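Local coordinates for cupin 2 conserved barrel domain protein (Planctomyces limnophilus, PDB 4H7L) that is of unknown function but folds as a metal-binding cupin barrel that holds a copper(II) ion and pairs with a second copy of itself, at residues 59-70 and 95-106; 17-25 and 36-45. All coordinates share one frame; numbering follows the deposited sequence.

Contact 1 of 2, residues 59-70 and 95-106. With CU (copper (II) ion), chain D.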
loop_
_atom_site.group_PDB
_atom_site.type_symbol
_atom_site.label_atom_id
_atom_site.label_comp_id
_atom_site.label_asym_id
_atom_site.label_seq_id
_atom_site.Cartn_x
_atom_site.Cartn_y
_atom_site.Cartn_z
ATOM N N ARG B 59 16.310 -14.708 6.174
ATOM C CA ARG B 59 17.515 -13.920 6.393
ATOM C C ARG B 59 17.165 -12.440 6.422
ATOM O O ARG B 59 16.315 -11.980 5.662
ATOM C CB ARG B 59 18.532 -14.142 5.270
ATOM C CG ARG B 59 19.171 -15.511 5.222
ATOM C CD ARG B 59 20.260 -15.561 4.151
ATOM N NE ARG B 59 21.448 -14.798 4.530
ATOM C CZ ARG B 59 22.551 -14.708 3.793
ATOM N NH1 ARG B 59 22.631 -15.334 2.626
ATOM N NH2 ARG B 59 23.580 -13.993 4.223
ATOM N N THR B 60 17.824 -11.695 7.299
ATOM C CA THR B 60 17.769 -10.246 7.244
ATOM C C THR B 60 18.346 -9.808 5.907
ATOM O O THR B 60 19.388 -10.307 5.481
ATOM C CB THR B 60 18.589 -9.611 8.374
ATOM O OG1 THR B 60 17.996 -9.943 9.633
ATOM C CG2 THR B 60 18.635 -8.097 8.220
ATOM N N HIS B 61 17.666 -8.880 5.241
ATOM C CA HIS B 61 18.086 -8.425 3.924
ATOM C C HIS B 61 17.879 -6.921 3.791
ATOM O O HIS B 61 17.293 -6.281 4.663
ATOM C CB HIS B 61 17.299 -9.154 2.830
ATOM C CG HIS B 61 15.868 -8.723 2.723
ATOM N ND1 HIS B 61 14.854 -9.319 3.441
ATOM C CD2 HIS B 61 15.282 -7.749 1.983
ATOM C CE1 HIS B 61 13.706 -8.732 3.149
ATOM N NE2 HIS B 61 13.938 -7.775 2.268
ATOM N N TYR B 62 18.367 -6.359 2.695
ATOM C CA TYR B 62 18.124 -4.956 2.406
ATOM C C TYR B 62 18.143 -4.685 0.906
ATOM O O TYR B 62 18.521 -5.537 0.103
ATOM C CB TYR B 62 19.141 -4.067 3.126
ATOM C CG TYR B 62 20.563 -4.193 2.630
ATOM C CD1 TYR B 62 21.377 -5.240 3.049
ATOM C CD2 TYR B 62 21.101 -3.252 1.760
ATOM C CE1 TYR B 62 22.683 -5.350 2.605
ATOM C CE2 TYR B 62 22.404 -3.355 1.311
ATOM C CZ TYR B 62 23.192 -4.402 1.738
ATOM O OH TYR B 62 24.492 -4.510 1.289
ATOM N N HIS B 63 17.723 -3.481 0.541
ATOM C CA HIS B 63 17.594 -3.102 -0.852
ATOM C C HIS B 63 18.404 -1.840 -1.082
ATOM O O HIS B 63 18.414 -0.939 -0.243
ATOM C CB HIS B 63 16.120 -2.868 -1.191
ATOM C CG HIS B 63 15.221 -3.995 -0.781
ATOM N ND1 HIS B 63 15.277 -5.244 -1.361
ATOM C CD2 HIS B 63 14.238 -4.057 0.149
ATOM C CE1 HIS B 63 14.374 -6.030 -0.800
ATOM N NE2 HIS B 63 13.729 -5.334 0.119
ATOM N N ARG B 64 19.091 -1.777 -2.215
ATOM C CA ARG B 64 19.968 -0.652 -2.509
ATOM C C ARG B 64 19.290 0.416 -3.355
ATOM O O ARG B 64 19.764 1.549 -3.418
ATOM C CB ARG B 64 21.228 -1.146 -3.227
ATOM C CG ARG B 64 22.076 -2.066 -2.384
ATOM C CD ARG B 64 23.413 -2.379 -3.036
ATOM N NE ARG B 64 24.260 -3.141 -2.123
ATOM C CZ ARG B 64 25.568 -3.327 -2.271
ATOM N NH1 ARG B 64 26.218 -2.806 -3.302
ATOM N NH2 ARG B 64 26.229 -4.032 -1.370
ATOM N N GLU B 65 18.182 0.056 -3.998
ATOM C CA GLU B 65 17.551 0.928 -4.985
ATOM C C GLU B 65 16.038 1.046 -4.799
ATOM O O GLU B 65 15.369 1.761 -5.545
ATOM C CB GLU B 65 17.834 0.387 -6.388
ATOM C CG GLU B 65 19.310 0.182 -6.703
ATOM C CD GLU B 65 19.950 1.408 -7.319
ATOM O OE1 GLU B 65 20.082 1.445 -8.562
ATOM O OE2 GLU B 65 20.320 2.335 -6.565
ATOM N N HIS B 66 15.500 0.344 -3.808
ATOM C CA HIS B 66 14.058 0.291 -3.602
ATOM C C HIS B 66 13.701 0.589 -2.160
ATOM O O HIS B 66 14.342 0.092 -1.237
ATOM C CB HIS B 66 13.524 -1.096 -3.957
ATOM C CG HIS B 66 13.602 -1.415 -5.413
ATOM N ND1 HIS B 66 14.780 -1.768 -6.037
ATOM C CD2 HIS B 66 12.650 -1.423 -6.375
ATOM C CE1 HIS B 66 14.548 -1.984 -7.318
ATOM N NE2 HIS B 66 13.263 -1.781 -7.550
ATOM N N GLN B 67 12.668 1.392 -1.968
ATOM C CA GLN B 67 12.138 1.611 -0.636
ATOM C C GLN B 67 10.819 0.867 -0.540
ATOM O O GLN B 67 10.061 0.803 -1.506
ATOM C CB GLN B 67 11.974 3.105 -0.340
ATOM C CG GLN B 67 10.789 3.779 -1.004
ATOM C CD GLN B 67 10.017 4.674 -0.050
ATOM O OE1 GLN B 67 9.679 5.810 -0.386
ATOM N NE2 GLN B 67 9.724 4.164 1.145
ATOM N N GLU B 68 10.565 0.277 0.620
ATOM C CA GLU B 68 9.370 -0.524 0.820
ATOM C C GLU B 68 8.514 0.067 1.931
ATOM O O GLU B 68 9.027 0.685 2.859
ATOM C CB GLU B 68 9.756 -1.969 1.156
ATOM C CG GLU B 68 10.510 -2.681 0.040
ATOM C CD GLU B 68 10.753 -4.158 0.331
ATOM O OE1 GLU B 68 10.493 -4.984 -0.571
ATOM O OE2 GLU B 68 11.213 -4.497 1.448
ATOM N N ILE B 69 7.204 -0.103 1.812
ATOM C CA ILE B 69 6.295 0.263 2.884
ATOM C C ILE B 69 5.388 -0.912 3.191
ATOM O O ILE B 69 4.528 -1.267 2.388
ATOM C CB ILE B 69 5.421 1.475 2.526
ATOM C CG1 ILE B 69 6.293 2.694 2.230
ATOM C CG2 ILE B 69 4.456 1.776 3.670
ATOM C CD1 ILE B 69 5.497 3.913 1.812
ATOM N N TYR B 70 5.592 -1.520 4.353
ATOM C CA TYR B 70 4.757 -2.628 4.790
ATOM C C TYR B 70 3.527 -2.083 5.503
ATOM O O TYR B 70 3.624 -1.150 6.294
ATOM C CB TYR B 70 5.522 -3.539 5.753
ATOM C CG TYR B 70 6.702 -4.286 5.160
ATOM C CD1 TYR B 70 7.087 -4.106 3.840
ATOM C CD2 TYR B 70 7.425 -5.189 5.932
ATOM C CE1 TYR B 70 8.165 -4.798 3.309
ATOM C CE2 TYR B 70 8.499 -5.885 5.409
ATOM C CZ TYR B 70 8.865 -5.686 4.098
ATOM O OH TYR B 70 9.934 -6.379 3.575
ATOM N N ALA B 95 1.985 0.794 9.760
ATOM C CA ALA B 95 2.665 1.087 8.500
ATOM C C ALA B 95 4.146 1.314 8.759
ATOM O O ALA B 95 4.516 2.150 9.583
ATOM C CB ALA B 95 2.060 2.305 7.839
ATOM N N ILE B 96 4.994 0.571 8.058
ATOM C CA ILE B 96 6.429 0.712 8.240
ATOM C C ILE B 96 7.104 1.116 6.942
ATOM O O ILE B 96 6.988 0.436 5.927
ATOM C CB ILE B 96 7.075 -0.581 8.759
ATOM C CG1 ILE B 96 6.288 -1.132 9.947
ATOM C CG2 ILE B 96 8.511 -0.319 9.167
ATOM C CD1 ILE B 96 5.281 -2.182 9.569
ATOM N N SER B 97 7.808 2.236 6.994
ATOM C CA SER B 97 8.563 2.736 5.861
ATOM C C SER B 97 10.001 2.266 5.977
ATOM O O SER B 97 10.669 2.528 6.979
ATOM C CB SER B 97 8.513 4.263 5.835
ATOM O OG SER B 97 9.469 4.791 4.935
ATOM N N ILE B 98 10.474 1.571 4.948
ATOM C CA ILE B 98 11.811 0.998 4.955
ATOM C C ILE B 98 12.623 1.534 3.786
ATOM O O ILE B 98 12.563 0.996 2.684
ATOM C CB ILE B 98 11.750 -0.531 4.865
ATOM C CG1 ILE B 98 10.843 -1.077 5.971
ATOM C CG2 ILE B 98 13.153 -1.127 4.964
ATOM C CD1 ILE B 98 10.565 -2.564 5.865
ATOM N N PRO B 99 13.376 2.615 4.022
ATOM C CA PRO B 99 14.237 3.190 2.985
ATOM C C PRO B 99 15.318 2.214 2.558
ATOM O O PRO B 99 15.561 1.230 3.250
ATOM C CB PRO B 99 14.871 4.404 3.678
ATOM C CG PRO B 99 14.003 4.701 4.838
ATOM C CD PRO B 99 13.387 3.408 5.261
ATOM N N PRO B 100 15.967 2.483 1.420
ATOM C CA PRO B 100 17.074 1.632 0.978
ATOM C C PRO B 100 18.157 1.554 2.049
ATOM O O PRO B 100 18.332 2.509 2.797
ATOM C CB PRO B 100 17.597 2.352 -0.270
ATOM C CG PRO B 100 16.443 3.188 -0.748
ATOM C CD PRO B 100 15.695 3.588 0.484
ATOM N N LEU B 101 18.846 0.419 2.131
ATOM C CA LEU B 101 19.977 0.228 3.041
ATOM C C LEU B 101 19.558 -0.163 4.454
ATOM O O LEU B 101 20.381 -0.634 5.237
ATOM C CB LEU B 101 20.898 1.451 3.073
ATOM C CG LEU B 101 21.558 1.798 1.737
ATOM C CD1 LEU B 101 22.791 2.656 1.963
ATOM C CD2 LEU B 101 21.917 0.541 0.947
ATOM N N VAL B 102 18.283 0.008 4.781
ATOM C CA VAL B 102 17.793 -0.424 6.082
ATOM C C VAL B 102 17.643 -1.942 6.117
ATOM O O VAL B 102 16.787 -2.500 5.436
ATOM C CB VAL B 102 16.440 0.225 6.418
ATOM C CG1 VAL B 102 15.815 -0.442 7.635
ATOM C CG2 VAL B 102 16.618 1.716 6.656
ATOM N N ARG B 103 18.489 -2.610 6.898
ATOM C CA ARG B 103 18.374 -4.055 7.084
ATOM C C ARG B 103 17.033 -4.362 7.732
ATOM O O ARG B 103 16.634 -3.693 8.682
ATOM C CB ARG B 103 19.504 -4.586 7.966
ATOM C CG ARG B 103 20.807 -4.876 7.234
ATOM C CD ARG B 103 21.432 -3.628 6.618
ATOM N NE ARG B 103 22.749 -3.919 6.054
ATOM C CZ ARG B 103 23.464 -3.080 5.306
ATOM N NH1 ARG B 103 23.001 -1.876 4.998
ATOM N NH2 ARG B 103 24.649 -3.454 4.850
ATOM N N HIS B 104 16.334 -5.370 7.226
ATOM C CA HIS B 104 15.001 -5.662 7.730
ATOM C C HIS B 104 14.567 -7.102 7.507
ATOM O O HIS B 104 15.052 -7.782 6.602
ATOM C CB HIS B 104 13.968 -4.716 7.097
ATOM C CG HIS B 104 13.835 -4.861 5.612
ATOM N ND1 HIS B 104 14.750 -4.330 4.730
ATOM C CD2 HIS B 104 12.890 -5.469 4.853
ATOM C CE1 HIS B 104 14.382 -4.610 3.492
ATOM N NE2 HIS B 104 13.258 -5.302 3.538
ATOM N N ARG B 105 13.645 -7.551 8.355
ATOM C CA ARG B 105 12.947 -8.816 8.168
ATOM C C ARG B 105 11.813 -8.914 9.176
ATOM O O ARG B 105 11.820 -8.225 10.196
ATOM C CB ARG B 105 13.882 -10.003 8.356
ATOM C CG ARG B 105 14.407 -10.138 9.765
ATOM C CD ARG B 105 14.851 -11.551 10.057
ATOM N NE ARG B 105 15.503 -11.625 11.357
ATOM C CZ ARG B 105 16.298 -12.613 11.746
ATOM N NH1 ARG B 105 16.555 -13.629 10.934
ATOM N NH2 ARG B 105 16.845 -12.579 12.953
ATOM N N ILE B 106 10.841 -9.771 8.887
ATOM C CA ILE B 106 9.750 -10.026 9.815
ATOM C C ILE B 106 9.974 -11.345 10.552
ATOM O O ILE B 106 10.554 -12.285 10.013
ATOM C CB ILE B 106 8.394 -10.028 9.093
ATOM C CG1 ILE B 106 7.994 -8.591 8.764
ATOM C CG2 ILE B 106 7.324 -10.681 9.957
ATOM C CD1 ILE B 106 6.728 -8.468 7.953
HETATM CU CU CU D . 12.534 -6.233 1.625
HETATM O O HOH W 1 14.108 -1.002 1.238
#
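R103 lays its guanidinium flat on one face of the Y62 ring, planes 13° apart and CZ 3.7 Å from the ring centroid, a cation-pi stack in this cupin barrel. A bend at chi2 (63°) folds the arginine over the ring; NH1 then donates in the guanidinium plane to a lone pair of L101 O, and NE makes a salt bridge to D128. Further in, the H104 ring carries I98 CG2 above one face and H63 CD2 at its edge. Its ND1 gives a nearly straight bond to V102 O (2.8 Å), which fixes the ring's rotation and turns NE2 to the copper. H61, H63, E68 and H104 hold the ion, the three-histidine, one-glutamate set characteristic of metal-binding cupins: H63 NE2 stands 2.1 Å from copper, and H61 NE2, H104 NE2 and E68 OE2 each 2.2 Å. D124 O in turn accepts from H63 ND1, and N114 bonds E68 OE1. Backbone pairing holds three of the ligands: H61 and H104 exchange two hydrogen bonds, and E68 pairs antiparallel with I98, as Y70 does with I96. On the face shared by E68, Y70, I96 and I98, I98 CD1 sits over the centre of the Y70 ring, 3.9 Å from its centroid. Y70 OH donates to E68 OE2 from above the carboxylate plane at 3.1 Å, so one oxygen takes both the copper and a hydrogen bond.

Contact 2 of 2, residues 17-25 and 36-45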
loop_
_atom_site.group_PDB
_atom_site.type_symbol
_atom_site.label_atom_id
_atom_site.label_comp_id
_atom_site.label_asym_id
_atom_site.label_seq_id
_atom_site.Cartn_x
_atom_site.Cartn_y
_atom_site.Cartn_z
ATOM N N PRO B 17 -6.660 2.922 -16.353
ATOM C CA PRO B 17 -6.773 2.276 -15.044
ATOM C C PRO B 17 -6.624 0.762 -15.153
ATOM O O PRO B 17 -6.936 0.180 -16.195
ATOM C CB PRO B 17 -8.191 2.640 -14.591
ATOM C CG PRO B 17 -8.926 2.952 -15.843
ATOM C CD PRO B 17 -7.920 3.561 -16.765
ATOM N N GLN B 18 -6.138 0.133 -14.091
ATOM C CA GLN B 18 -6.021 -1.317 -14.063
ATOM C C GLN B 18 -6.686 -1.858 -12.814
ATOM O O GLN B 18 -6.753 -1.185 -11.787
ATOM C CB GLN B 18 -4.558 -1.751 -14.098
ATOM C CG GLN B 18 -3.813 -1.340 -15.354
ATOM C CD GLN B 18 -2.313 -1.505 -15.207
ATOM O OE1 GLN B 18 -1.809 -2.624 -15.123
ATOM N NE2 GLN B 18 -1.593 -0.387 -15.159
HETATM N N MSE B 19 -7.162 -3.090 -12.909
HETATM C CA MSE B 19 -7.908 -3.705 -11.830
HETATM C C MSE B 19 -7.442 -5.142 -11.653
HETATM O O MSE B 19 -7.512 -5.948 -12.582
HETATM C CB MSE B 19 -9.395 -3.669 -12.161
HETATM C CG MSE B 19 -10.284 -3.444 -10.966
HETATM SE SE MSE B 19 -12.109 -3.038 -11.503
HETATM C CE MSE B 19 -12.996 -4.600 -10.746
ATOM N N ILE B 20 -6.955 -5.458 -10.460
ATOM C CA ILE B 20 -6.453 -6.792 -10.177
ATOM C C ILE B 20 -6.920 -7.242 -8.811
ATOM O O ILE B 20 -6.963 -6.448 -7.876
ATOM C CB ILE B 20 -4.916 -6.828 -10.175
ATOM C CG1 ILE B 20 -4.358 -5.940 -11.291
ATOM C CG2 ILE B 20 -4.433 -8.261 -10.305
ATOM C CD1 ILE B 20 -2.911 -6.220 -11.635
ATOM N N SER B 21 -7.266 -8.517 -8.693
ATOM C CA SER B 21 -7.607 -9.081 -7.394
ATOM C C SER B 21 -6.382 -9.748 -6.790
ATOM O O SER B 21 -5.955 -10.807 -7.248
ATOM C CB SER B 21 -8.748 -10.090 -7.511
ATOM O OG SER B 21 -9.001 -10.687 -6.251
ATOM N N LEU B 22 -5.823 -9.122 -5.760
ATOM C CA LEU B 22 -4.591 -9.600 -5.146
ATOM C C LEU B 22 -4.726 -11.038 -4.660
ATOM O O LEU B 22 -3.780 -11.823 -4.744
ATOM C CB LEU B 22 -4.198 -8.687 -3.983
ATOM C CG LEU B 22 -3.809 -7.267 -4.394
ATOM C CD1 LEU B 22 -3.588 -6.414 -3.168
ATOM C CD2 LEU B 22 -2.566 -7.276 -5.269
ATOM N N SER B 23 -5.910 -11.378 -4.163
ATOM C CA SER B 23 -6.150 -12.699 -3.597
ATOM C C SER B 23 -6.224 -13.794 -4.660
ATOM O O SER B 23 -5.982 -14.964 -4.364
ATOM C CB SER B 23 -7.433 -12.693 -2.762
ATOM O OG SER B 23 -8.438 -11.918 -3.384
ATOM N N GLU B 24 -6.549 -13.422 -5.894
ATOM C CA GLU B 24 -6.682 -14.407 -6.965
ATOM C C GLU B 24 -5.400 -14.581 -7.778
ATOM O O GLU B 24 -5.239 -15.579 -8.480
ATOM C CB GLU B 24 -7.842 -14.046 -7.893
ATOM C CG GLU B 24 -9.214 -14.251 -7.265
ATOM C CD GLU B 24 -10.332 -14.248 -8.293
ATOM O OE1 GLU B 24 -10.680 -15.339 -8.802
ATOM O OE2 GLU B 24 -10.864 -13.156 -8.590
ATOM N N ILE B 25 -4.492 -13.616 -7.690
ATOM C CA ILE B 25 -3.200 -13.735 -8.358
ATOM C C ILE B 25 -2.518 -15.044 -7.967
ATOM O O ILE B 25 -2.595 -15.474 -6.814
ATOM C CB ILE B 25 -2.271 -12.563 -7.987
ATOM C CG1 ILE B 25 -2.712 -11.287 -8.702
ATOM C CG2 ILE B 25 -0.825 -12.890 -8.347
ATOM C CD1 ILE B 25 -1.922 -10.062 -8.293
ATOM N N GLN B 36 1.885 -12.436 -3.600
ATOM C CA GLN B 36 0.986 -12.229 -4.727
ATOM C C GLN B 36 1.214 -10.814 -5.250
ATOM O O GLN B 36 0.686 -9.842 -4.710
ATOM C CB GLN B 36 -0.469 -12.461 -4.309
ATOM C CG GLN B 36 -0.769 -13.928 -3.997
ATOM C CD GLN B 36 -2.147 -14.155 -3.391
ATOM O OE1 GLN B 36 -2.380 -13.853 -2.223
ATOM N NE2 GLN B 36 -3.059 -14.708 -4.179
ATOM N N ARG B 37 2.017 -10.712 -6.303
ATOM C CA ARG B 37 2.578 -9.434 -6.727
ATOM C C ARG B 37 1.771 -8.778 -7.845
ATOM O O ARG B 37 1.422 -9.420 -8.832
ATOM C CB ARG B 37 4.029 -9.635 -7.174
ATOM C CG ARG B 37 4.868 -10.451 -6.191
ATOM C CD ARG B 37 6.359 -10.293 -6.456
ATOM N NE ARG B 37 7.177 -10.886 -5.399
ATOM C CZ ARG B 37 7.690 -12.116 -5.423
ATOM N NH1 ARG B 37 7.487 -12.925 -6.457
ATOM N NH2 ARG B 37 8.419 -12.546 -4.403
ATOM N N ALA B 38 1.489 -7.489 -7.683
ATOM C CA ALA B 38 0.713 -6.738 -8.663
ATOM C C ALA B 38 1.444 -5.484 -9.121
ATOM O O ALA B 38 2.260 -4.926 -8.389
ATOM C CB ALA B 38 -0.638 -6.361 -8.080
ATOM N N PHE B 39 1.143 -5.053 -10.342
ATOM C CA PHE B 39 1.629 -3.782 -10.867
ATOM C C PHE B 39 3.146 -3.721 -10.981
ATOM O O PHE B 39 3.765 -2.747 -10.561
ATOM C CB PHE B 39 1.117 -2.629 -10.002
ATOM C CG PHE B 39 -0.376 -2.619 -9.840
ATOM C CD1 PHE B 39 -1.202 -2.572 -10.946
ATOM C CD2 PHE B 39 -0.952 -2.663 -8.586
ATOM C CE1 PHE B 39 -2.572 -2.570 -10.805
ATOM C CE2 PHE B 39 -2.325 -2.660 -8.438
ATOM C CZ PHE B 39 -3.136 -2.612 -9.549
ATOM N N GLY B 40 3.738 -4.755 -11.569
ATOM C CA GLY B 40 5.170 -4.775 -11.811
ATOM C C GLY B 40 5.626 -3.624 -12.690
ATOM O O GLY B 40 4.891 -2.657 -12.909
ATOM N N HIS B 41 6.849 -3.724 -13.197
ATOM C CA HIS B 41 7.424 -2.654 -14.001
ATOM C C HIS B 41 6.695 -2.526 -15.334
ATOM O O HIS B 41 6.524 -1.425 -15.856
ATOM C CB HIS B 41 8.913 -2.902 -14.238
ATOM C CG HIS B 41 9.749 -1.662 -14.146
ATOM N ND1 HIS B 41 10.964 -1.632 -13.496
ATOM C CD2 HIS B 41 9.543 -0.410 -14.617
ATOM C CE1 HIS B 41 11.471 -0.414 -13.572
ATOM N NE2 HIS B 41 10.628 0.347 -14.249
ATOM N N ASP B 42 6.261 -3.659 -15.876
ATOM C CA ASP B 42 5.532 -3.675 -17.140
ATOM C C ASP B 42 4.195 -2.933 -17.037
ATOM O O ASP B 42 3.596 -2.590 -18.057
ATOM C CB ASP B 42 5.271 -5.118 -17.593
ATOM C CG ASP B 42 6.544 -5.862 -17.985
ATOM O OD1 ASP B 42 6.594 -7.097 -17.783
ATOM O OD2 ASP B 42 7.487 -5.223 -18.501
ATOM N N ALA B 43 3.731 -2.684 -15.815
ATOM C CA ALA B 43 2.378 -2.166 -15.595
ATOM C C ALA B 43 2.250 -0.649 -15.768
ATOM O O ALA B 43 1.140 -0.124 -15.859
ATOM C CB ALA B 43 1.881 -2.579 -14.212
ATOM N N GLY B 44 3.375 0.053 -15.804
ATOM C CA GLY B 44 3.353 1.490 -16.014
ATOM C C GLY B 44 3.175 2.303 -14.742
ATOM O O GLY B 44 3.361 3.520 -14.748
ATOM N N THR B 45 2.814 1.639 -13.650
ATOM C CA THR B 45 2.649 2.322 -12.373
ATOM C C THR B 45 4.017 2.662 -11.795
ATOM O O THR B 45 5.034 2.142 -12.249
ATOM C CB THR B 45 1.873 1.455 -11.367
ATOM O OG1 THR B 45 2.614 0.264 -11.081
ATOM C CG2 THR B 45 0.507 1.075 -11.929
#
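Q36 reaches across to the turn at 22-25 and spends its amide nitrogen there: NE2 donates to I25 O at 2.8 Å, almost straight (173°), using a lone pair in the carbonyl plane, and makes a weak bond to S23 O (2.9 Å). The chain, extended beyond CG (chi2 172°), carries the amide to the turn, and I25 O lies in the amide plane. Beside it is an apolar cluster around A38: L22 CD2 touches A38 CB at 3.5 Å, and I25 CD1 closes on the same methyl at 3.9 Å. I20 and F39 run antiparallel alongside one another, I20 CD1 lying 3.8 Å from F39 CE1, while Q18 CB meets the edge of the phenyl ring. At the far end Q18 NE2 donates to A43 O (2.8 Å), tying the strand to the short 3-10 turn 41-43. S21 O holds turn 22-25, accepting from E24 N and I25 N. No backbone bond joins the segments: strand 33-38 pairs with 48-54, whose Y51 packs on L22 and Q36, while strand 18-21 packs on its end by side chains and pairs antiparallel with a strand of the second subunit, so this cupin sheet runs on across the dimer interface.

How the contacts relate
Contact 2 closes before contact 1 opens along the chain, and the two lie on opposite sides of the chain's centre, their own centres 21 Å apart. Both reach the same antiparallel sheet, yet they do not touch, the nearest atoms being about 6 Å apart. Only contact 1 holds the copper; from contact 2 the side chain of R37 comes within about 10 Å of the ion and about 8 Å of the E68 side chain. The dimer brings them together more directly. Residues 95-97 and 18-21 each pair antiparallel with a strand of the second subunit; Q18 N makes a weak hydrogen bond to S97 OG of that subunit, and Q67 packs on its T45.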